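Local coordinates for sefir domain protein (Bacillus cereus F65185, PDB 5Y8E), which probably acts in signalling through its SEFIR domain, a STIR-clan module thought to associate with other SEFIR domains, at residues 63-68 with 113-118; 67-72 with 85-90. One frame throughout, in Å; residues are numbered along the deposited sequence.

Both contacts start at the junction where strand 60-65 gives way to helix 67-75, and their first segments overlap at Lys-67 and Asp-68. From there the chain runs through helix 67-75 and a connecting loop to 85-90, where interaction 2 closes a short loop ahead of helix 89-93. It then passes through helix 89-93, strand 100-108 and strand 111-112 before 113-118 returns to 63-68 in interaction 1; the shorter loop, 67-90, lies wholly within the longer one, 63-118. Interaction 1 ties the strand end to the loop after strand 111-112, interaction 2 ties the helix start to the approach of helix 89-93. The two meet where Val-63 CG1 packs 3.5 Å from Tyr-69 CE1.

Interaction 1. Residues 63-68 with 113-118; sequences VICDKD and FLPDFF
Phe-113 turns CG anti to its carbonyl carbon (chi1 -67°) and Lys-67 sets CG anti to its backbone N (chi1 174°), and the ring lies against the first turn of helix 67-75. Lys-67 CA stands over the ring centre, and CB makes a CH-pi contact on the ring, 4.0 Å from the centroid and 19° off the normal. The lysine chain bends at chi3, which brings CE to 3.8 Å from Phe-113 CE1; NZ goes on to a salt bridge with Glu-108. At the strand end, Cys-65 CB sits 3.0 Å from Phe-113 O, and its SG packs 3.9 Å from Pro-115 CD. Between strand and helix, Cys-65 centres an inverse gamma turn and Asp-66 is the N-cap, its OD1 accepting from Tyr-69 N. Val-63 and Phe-118 meet tip to tip, Val-63 CG1 being 4.0 Å from Phe-118 CZ, while Pro-115 CD lies over the centre of the Phe-118 ring. Pro-115 to Phe-118 form a type I turn. In this SEFIR domain the loop between strands 111-112 and 124-125 is packed on the C-terminal end of strand 60-65, which pairs in parallel with strands 3-7 and 100-108, and on the start of helix 67-75.

Interaction 2. Residues 67-72 with 85-90; sequences KDYCEK and MIITPN
The hydroxyl of Tyr-69 takes a hydrogen bond from the backbone of Ile-87: N to OH is 3.0 Å, and the N-H points at the oxygen almost straight, at 169°. A second hydrogen bond joins the same OH to Ser-7 OG, so a buried phenol oxygen is gripped from two parts of the chain. Carbon also crowds this oxygen, Ile-87 CG1 lying 3.3 Å from Tyr-69 OH. Tyr-69 holds CG anti to its backbone N (chi1 -171°), and its ring extends from helix 67-75 to the segment that leads into helix 89-93. Ile-86 slides past it in the opposite direction and sets its CG2 over one ring face. This CG2 makes a CH-pi contact 4.0 Å from the Tyr-69 centroid and 15° off the normal, shifted toward the rim, while CG1 touches Tyr-69 CD2 and CE2, both at 4.0 Å. Beyond CG1 the same branch ends in CD1, which meets Lys-72; the two side chains cross at about a right angle. There Ile-86 CD1 is only 3.3 Å from Lys-72 CB, closer than ordinary carbon contact, and 3.6 Å from Lys-72 CD. One isoleucine therefore packs against residues one turn apart on the helix. Just beyond, Thr-88 N-caps helix 89-93, its OG1 accepting a hydrogen bond from Ile-91 N. Within the SEFIR domain the contact joins helix 67-75 to the loop before helix 89-93. Segment 85-90 is wedged among several elements: Tyr-69 and Lys-72 of helix 67-75 pack on it, Ile-87 packs on Met-51 and Ile-55 of helix 47-57, and both Tyr-69 and Ile-87 touch Val-63 of strand 60-65.

Interaction 1. Residues 63-68 with 113-118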
ATOM      1  N   VAL A  63       0.722   0.582   0.599  1.00  8.51           N
ATOM      2  CA  VAL A  63      -0.363   1.410   1.118  1.00 10.40           C
ATOM      3  C   VAL A  63      -0.107   2.812   0.609  1.00  8.39           C
ATOM      4  O   VAL A  63       0.840   3.471   1.045  1.00 10.51           O
ATOM      5  CB  VAL A  63      -0.435   1.394   2.657  1.00 11.85           C
ATOM      6  CG1 VAL A  63      -1.701   2.100   3.124  1.00  9.68           C
ATOM      7  CG2 VAL A  63      -0.429  -0.032   3.183  1.00 11.53           C
ATOM      8  N   ILE A  64      -0.918   3.251  -0.347  1.00  9.27           N
ATOM      9  CA  ILE A  64      -0.676   4.534  -0.999  1.00  8.60           C
ATOM     10  C   ILE A  64      -1.246   5.643  -0.126  1.00 10.27           C
ATOM     11  O   ILE A  64      -2.446   5.946  -0.159  1.00 13.11           O
ATOM     12  CB  ILE A  64      -1.267   4.595  -2.418  1.00  8.74           C
ATOM     13  CG1 ILE A  64      -0.779   3.406  -3.255  1.00 10.44           C
ATOM     14  CG2 ILE A  64      -0.912   5.921  -3.077  1.00 11.09           C
ATOM     15  CD1 ILE A  64       0.744   3.232  -3.277  1.00 11.97           C
ATOM     16  N   CYS A  65      -0.372   6.243   0.663  1.00  9.77           N
ATOM     17  CA  CYS A  65      -0.820   7.191   1.661  1.00 10.70           C
ATOM     18  C   CYS A  65      -0.766   8.621   1.164  1.00 12.92           C
ATOM     19  O   CYS A  65       0.173   9.360   1.470  1.00 13.23           O
ATOM     20  CB  CYS A  65       0.021   7.036   2.919  1.00 11.43           C
ATOM     21  SG  CYS A  65      -0.240   5.474   3.784  1.00 14.03           S
ATOM     22  N   ASP A  66      -1.764   9.013   0.381  1.00 15.22           N
ATOM     23  CA  ASP A  66      -1.979  10.433   0.150  1.00 15.84           C
ATOM     24  C   ASP A  66      -2.842  10.976   1.287  1.00 17.58           C
ATOM     25  O   ASP A  66      -3.263  10.216   2.171  1.00 16.37           O
ATOM     26  CB  ASP A  66      -2.569  10.712  -1.244  1.00 15.20           C
ATOM     27  CG  ASP A  66      -3.931  10.056  -1.472  1.00 21.07           C
ATOM     28  OD1 ASP A  66      -4.337   9.151  -0.703  1.00 20.18           O
ATOM     29  OD2 ASP A  66      -4.594  10.440  -2.459  1.00 20.84           O
ATOM     30  N   LYS A  67      -3.090  12.280   1.284  1.00 15.49           N
ATOM     31  CA  LYS A  67      -3.846  12.904   2.370  1.00 18.17           C
ATOM     32  C   LYS A  67      -5.232  12.276   2.504  1.00 19.79           C
ATOM     33  O   LYS A  67      -5.702  12.004   3.613  1.00 21.41           O
ATOM     34  CB  LYS A  67      -3.962  14.411   2.144  1.00 19.34           C
ATOM     35  CG  LYS A  67      -4.854  15.121   3.148  1.00 23.98           C
ATOM     36  CD  LYS A  67      -4.720  16.629   3.040  1.00 33.83           C
ATOM     37  CE  LYS A  67      -3.812  17.167   4.139  1.00 42.44           C
ATOM     38  NZ  LYS A  67      -3.465  18.612   3.962  1.00 44.43           N
ATOM     39  N   ASP A  68      -5.865  12.027   1.363  1.00 19.63           N
ATOM     40  CA  ASP A  68      -7.215  11.474   1.329  1.00 18.31           C
ATOM     41  C   ASP A  68      -7.292  10.108   2.000  1.00 18.17           C
ATOM     42  O   ASP A  68      -8.183   9.857   2.813  1.00 20.88           O
ATOM     43  CB  ASP A  68      -7.703  11.372  -0.118  1.00 24.09           C
ATOM     44  CG  ASP A  68      -9.123  10.847  -0.219  1.00 35.18           C
ATOM     45  OD1 ASP A  68     -10.050  11.562   0.221  1.00 36.18           O
ATOM     46  OD2 ASP A  68      -9.310   9.726  -0.744  1.00 36.89           O
ATOM     47  N   PHE A 113       2.086  11.319   5.730  1.00 19.80           N
ATOM     48  CA  PHE A 113       0.720  10.837   5.721  1.00 19.38           C
ATOM     49  C   PHE A 113       0.779   9.352   6.019  1.00 31.35           C
ATOM     50  O   PHE A 113       1.222   8.553   5.197  1.00 35.60           O
ATOM     51  CB  PHE A 113       0.058  11.105   4.373  1.00 15.26           C
ATOM     52  CG  PHE A 113      -0.148  12.565   4.087  1.00 15.82           C
ATOM     53  CD1 PHE A 113      -0.800  13.379   5.002  1.00 23.78           C
ATOM     54  CD2 PHE A 113       0.323  13.125   2.909  1.00 15.48           C
ATOM     55  CE1 PHE A 113      -0.988  14.723   4.742  1.00 23.92           C
ATOM     56  CE2 PHE A 113       0.139  14.467   2.644  1.00 17.57           C
ATOM     57  CZ  PHE A 113      -0.514  15.266   3.563  1.00 20.90           C
ATOM     58  N   LEU A 114       0.392   9.020   7.242  1.00 16.26           N
ATOM     59  CA  LEU A 114       0.342   7.648   7.713  0.53 21.33           C
ATOM     60  C   LEU A 114      -0.884   7.570   8.607  1.00 21.62           C
ATOM     61  O   LEU A 114      -1.096   8.457   9.437  1.00 23.32           O
ATOM     62  CB  LEU A 114       1.603   7.329   8.519  0.53 22.84           C
ATOM     63  CG  LEU A 114       2.166   5.910   8.520  0.53 21.62           C
ATOM     64  CD1 LEU A 114       2.353   5.433   7.099  0.53 21.17           C
ATOM     65  CD2 LEU A 114       3.488   5.875   9.252  0.53 21.28           C
ATOM     66  N   PRO A 115      -1.709   6.526   8.431  1.00 24.51           N
ATOM     67  CA  PRO A 115      -2.877   6.422   9.315  1.00 21.87           C
ATOM     68  C   PRO A 115      -2.445   6.306  10.773  1.00 25.26           C
ATOM     69  O   PRO A 115      -1.371   5.750  11.024  1.00 22.06           O
ATOM     70  CB  PRO A 115      -3.548   5.131   8.844  1.00 20.73           C
ATOM     71  CG  PRO A 115      -3.171   5.033   7.400  1.00 19.03           C
ATOM     72  CD  PRO A 115      -1.742   5.520   7.354  1.00 21.98           C
ATOM     73  N   ASP A 116      -3.257   6.831  11.694  1.00 28.24           N
ATOM     74  CA  ASP A 116      -2.927   6.908  13.124  1.00 31.61           C
ATOM     75  C   ASP A 116      -2.567   5.558  13.732  1.00 33.39           C
ATOM     76  O   ASP A 116      -1.733   5.469  14.642  1.00 34.90           O
ATOM     77  CB  ASP A 116      -4.116   7.459  13.922  1.00 39.77           C
ATOM     78  CG  ASP A 116      -4.390   8.923  13.653  1.00 47.39           C
ATOM     79  OD1 ASP A 116      -3.438   9.672  13.343  1.00 51.22           O
ATOM     80  OD2 ASP A 116      -5.570   9.324  13.768  1.00 50.76           O
ATOM     81  N   PHE A 117      -3.216   4.511  13.235  1.00 25.83           N
ATOM     82  CA  PHE A 117      -3.151   3.198  13.865  1.00 29.56           C
ATOM     83  C   PHE A 117      -2.040   2.300  13.336  1.00 28.90           C
ATOM     84  O   PHE A 117      -1.843   1.193  13.839  1.00 28.42           O
ATOM     85  CB  PHE A 117      -4.506   2.489  13.769  1.00 30.59           C
ATOM     86  CG  PHE A 117      -5.028   2.363  12.378  1.00 28.22           C
ATOM     87  CD1 PHE A 117      -4.661   1.290  11.586  1.00 25.46           C
ATOM     88  CD2 PHE A 117      -5.906   3.308  11.869  1.00 27.23           C
ATOM     89  CE1 PHE A 117      -5.144   1.168  10.299  1.00 24.05           C
ATOM     90  CE2 PHE A 117      -6.399   3.192  10.587  1.00 26.28           C
ATOM     91  CZ  PHE A 117      -6.016   2.122   9.797  1.00 21.74           C
ATOM     92  N   PHE A 118      -1.321   2.776  12.325  1.00 25.10           N
ATOM     93  CA  PHE A 118      -0.138   2.070  11.858  1.00 30.73           C
ATOM     94  C   PHE A 118       0.894   2.124  12.979  1.00 41.76           C
ATOM     95  O   PHE A 118       1.307   3.207  13.398  1.00 44.70           O
ATOM     96  CB  PHE A 118       0.397   2.689  10.564  1.00 26.49           C
ATOM     97  CG  PHE A 118      -0.343   2.241   9.326  1.00 27.24           C
ATOM     98  CD1 PHE A 118       0.308   2.176   8.103  1.00 26.96           C
ATOM     99  CD2 PHE A 118      -1.687   1.890   9.386  1.00 25.60           C
ATOM    100  CE1 PHE A 118      -0.360   1.759   6.960  1.00 26.37           C
ATOM    101  CE2 PHE A 118      -2.366   1.474   8.244  1.00 23.82           C
ATOM    102  CZ  PHE A 118      -1.701   1.409   7.030  1.00 27.35           C
TER

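Interaction 2. Residues 67-72 with 85-90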
ATOM      1  N   LYS A  67      -3.090  12.280   1.284  1.00 15.49           N
ATOM      2  CA  LYS A  67      -3.846  12.904   2.370  1.00 18.17           C
ATOM      3  C   LYS A  67      -5.232  12.276   2.504  1.00 19.79           C
ATOM      4  O   LYS A  67      -5.702  12.004   3.613  1.00 21.41           O
ATOM      5  CB  LYS A  67      -3.962  14.411   2.144  1.00 19.34           C
ATOM      6  CG  LYS A  67      -4.854  15.121   3.148  1.00 23.98           C
ATOM      7  CD  LYS A  67      -4.720  16.629   3.040  1.00 33.83           C
ATOM      8  CE  LYS A  67      -3.812  17.167   4.139  1.00 42.44           C
ATOM      9  NZ  LYS A  67      -3.465  18.612   3.962  1.00 44.43           N
ATOM     10  N   ASP A  68      -5.865  12.027   1.363  1.00 19.63           N
ATOM     11  CA  ASP A  68      -7.215  11.474   1.329  1.00 18.31           C
ATOM     12  C   ASP A  68      -7.292  10.108   2.000  1.00 18.17           C
ATOM     13  O   ASP A  68      -8.183   9.857   2.813  1.00 20.88           O
ATOM     14  CB  ASP A  68      -7.703  11.372  -0.118  1.00 24.09           C
ATOM     15  CG  ASP A  68      -9.123  10.847  -0.219  1.00 35.18           C
ATOM     16  OD1 ASP A  68     -10.050  11.562   0.221  1.00 36.18           O
ATOM     17  OD2 ASP A  68      -9.310   9.726  -0.744  1.00 36.89           O
ATOM     18  N   TYR A  69      -6.361   9.225   1.658  1.00 15.12           N
ATOM     19  CA  TYR A  69      -6.368   7.873   2.204  1.00 15.27           C
ATOM     20  C   TYR A  69      -6.248   7.940   3.717  1.00 18.48           C
ATOM     21  O   TYR A  69      -6.986   7.284   4.445  1.00 17.06           O
ATOM     22  CB  TYR A  69      -5.197   7.076   1.628  1.00 13.10           C
ATOM     23  CG  TYR A  69      -5.214   5.597   1.952  1.00 14.17           C
ATOM     24  CD1 TYR A  69      -4.725   5.125   3.165  1.00 13.54           C
ATOM     25  CD2 TYR A  69      -5.706   4.671   1.038  1.00 15.60           C
ATOM     26  CE1 TYR A  69      -4.731   3.775   3.463  1.00 15.50           C
ATOM     27  CE2 TYR A  69      -5.716   3.312   1.325  1.00 15.80           C
ATOM     28  CZ  TYR A  69      -5.226   2.876   2.540  1.00 14.44           C
ATOM     29  OH  TYR A  69      -5.227   1.534   2.838  1.00 12.85           O
ATOM     30  N   CYS A  70      -5.319   8.762   4.183  1.00 16.88           N
ATOM     31  CA  CYS A  70      -5.007   8.889   5.606  0.50 17.23           C
ATOM     32  C   CYS A  70      -6.183   9.449   6.400  1.00 20.44           C
ATOM     33  O   CYS A  70      -6.519   8.962   7.482  1.00 21.13           O
ATOM     34  CB  CYS A  70      -3.777   9.795   5.777  0.50 15.57           C
ATOM     35  SG  CYS A  70      -3.144   9.975   7.469  0.50 20.06           S
ATOM     36  N   GLU A  71      -6.805  10.494   5.860  1.00 21.27           N
ATOM     37  CA  GLU A  71      -7.911  11.137   6.561  1.00 25.08           C
ATOM     38  C   GLU A  71      -9.128  10.209   6.668  1.00 23.00           C
ATOM     39  O   GLU A  71      -9.817  10.195   7.688  1.00 24.86           O
ATOM     40  CB  GLU A  71      -8.268  12.480   5.908  1.00 31.16           C
ATOM     41  CG  GLU A  71      -7.110  13.476   5.944  1.00 41.90           C
ATOM     42  CD  GLU A  71      -7.546  14.921   5.782  1.00 53.63           C
ATOM     43  OE1 GLU A  71      -8.496  15.183   5.012  1.00 57.45           O
ATOM     44  OE2 GLU A  71      -6.930  15.798   6.429  1.00 56.49           O
ATOM     45  N   LYS A  72      -9.363   9.414   5.630  1.00 21.60           N
ATOM     46  CA  LYS A  72     -10.468   8.460   5.639  1.00 22.24           C
ATOM     47  C   LYS A  72     -10.146   7.262   6.531  1.00 21.49           C
ATOM     48  O   LYS A  72     -11.019   6.733   7.224  1.00 24.03           O
ATOM     49  CB  LYS A  72     -10.775   8.003   4.214  1.00 23.73           C
ATOM     50  CG  LYS A  72     -11.508   9.044   3.352  1.00 26.22           C
ATOM     51  CD  LYS A  72     -11.279   8.776   1.866  1.00 33.26           C
ATOM     52  CE  LYS A  72     -12.356   9.400   0.983  1.00 39.61           C
ATOM     53  NZ  LYS A  72     -13.559   8.524   0.875  1.00 43.82           N
ATOM     54  N   MET A  85     -12.559   0.755   0.902  1.00 27.17           N
ATOM     55  CA  MET A  85     -11.360   0.322   0.214  1.00 25.02           C
ATOM     56  C   MET A  85     -10.053   0.746   0.944  1.00 23.80           C
ATOM     57  O   MET A  85      -8.994   0.592   0.428  1.00 23.86           O
ATOM     58  CB  MET A  85     -11.343   0.792  -1.241  1.00 20.00           C
ATOM     59  CG  MET A  85     -11.021   2.231  -1.433  1.00 20.00           C
ATOM     60  SD  MET A  85     -11.561   2.862  -3.134  1.00 20.00           S
ATOM     61  CE  MET A  85     -10.743   1.738  -4.131  1.00 20.00           C
ATOM     62  N   ILE A  86     -10.187   1.254   2.156  1.00 23.29           N
ATOM     63  CA  ILE A  86      -9.110   1.775   2.932  1.00 21.99           C
ATOM     64  C   ILE A  86      -8.847   0.823   4.138  1.00 19.69           C
ATOM     65  O   ILE A  86      -9.734   0.447   4.807  1.00 20.13           O
ATOM     66  CB  ILE A  86      -9.479   3.223   3.411  1.00 24.40           C
ATOM     67  CG1 ILE A  86      -9.544   4.118   2.153  1.00 26.61           C
ATOM     68  CG2 ILE A  86      -8.557   3.725   4.369  1.00 23.25           C
ATOM     69  CD1 ILE A  86      -9.935   5.442   2.372  1.00 29.76           C
ATOM     70  N   ILE A  87      -7.601   0.480   4.339  1.00 17.47           N
ATOM     71  CA  ILE A  87      -7.227  -0.416   5.391  1.00 15.40           C
ATOM     72  C   ILE A  87      -7.771   0.062   6.750  1.00 16.23           C
ATOM     73  O   ILE A  87      -7.616   1.175   7.115  1.00 17.52           O
ATOM     74  CB  ILE A  87      -5.716  -0.602   5.425  1.00 16.77           C
ATOM     75  CG1 ILE A  87      -5.257  -1.413   4.236  1.00 13.07           C
ATOM     76  CG2 ILE A  87      -5.271  -1.304   6.628  1.00 16.47           C
ATOM     77  CD1 ILE A  87      -3.808  -1.412   4.061  1.00 12.79           C
ATOM     78  N   THR A  88      -8.350  -0.884   7.482  1.00 15.72           N
ATOM     79  CA  THR A  88      -8.873  -0.624   8.828  1.00 16.62           C
ATOM     80  C   THR A  88      -7.943  -1.115   9.952  1.00 14.78           C
ATOM     81  O   THR A  88      -7.175  -1.980   9.740  1.00 12.79           O
ATOM     82  CB  THR A  88     -10.215  -1.419   9.042  1.00 18.92           C
ATOM     83  OG1 THR A  88      -9.940  -2.778   8.890  1.00 15.73           O
ATOM     84  CG2 THR A  88     -11.241  -1.021   8.028  1.00 19.73           C
ATOM     85  N   PRO A  89      -8.120  -0.601  11.177  1.00 19.54           N
ATOM     86  CA  PRO A  89      -7.300  -1.098  12.287  1.00 15.36           C
ATOM     87  C   PRO A  89      -7.399  -2.612  12.413  1.00 14.43           C
ATOM     88  O   PRO A  89      -6.384  -3.271  12.631  1.00 15.22           O
ATOM     89  CB  PRO A  89      -7.931  -0.430  13.508  1.00 16.98           C
ATOM     90  CG  PRO A  89      -8.458   0.868  12.970  1.00 17.22           C
ATOM     91  CD  PRO A  89      -8.967   0.534  11.588  1.00 20.20           C
ATOM     92  N   ASN A  90      -8.597  -3.160  12.253  1.00 13.97           N
ATOM     93  CA  ASN A  90      -8.776  -4.603  12.386  1.00 15.81           C
ATOM     94  C   ASN A  90      -7.996  -5.403  11.345  1.00 17.41           C
ATOM     95  O   ASN A  90      -7.391  -6.430  11.664  1.00 15.63           O
ATOM     96  CB  ASN A  90     -10.254  -4.974  12.323  1.00 18.45           C
ATOM     97  CG  ASN A  90     -10.496  -6.409  12.703  1.00 22.37           C
ATOM     98  OD1 ASN A  90     -10.886  -7.228  11.874  1.00 24.91           O
ATOM     99  ND2 ASN A  90     -10.227  -6.733  13.957  1.00 21.58           N
TER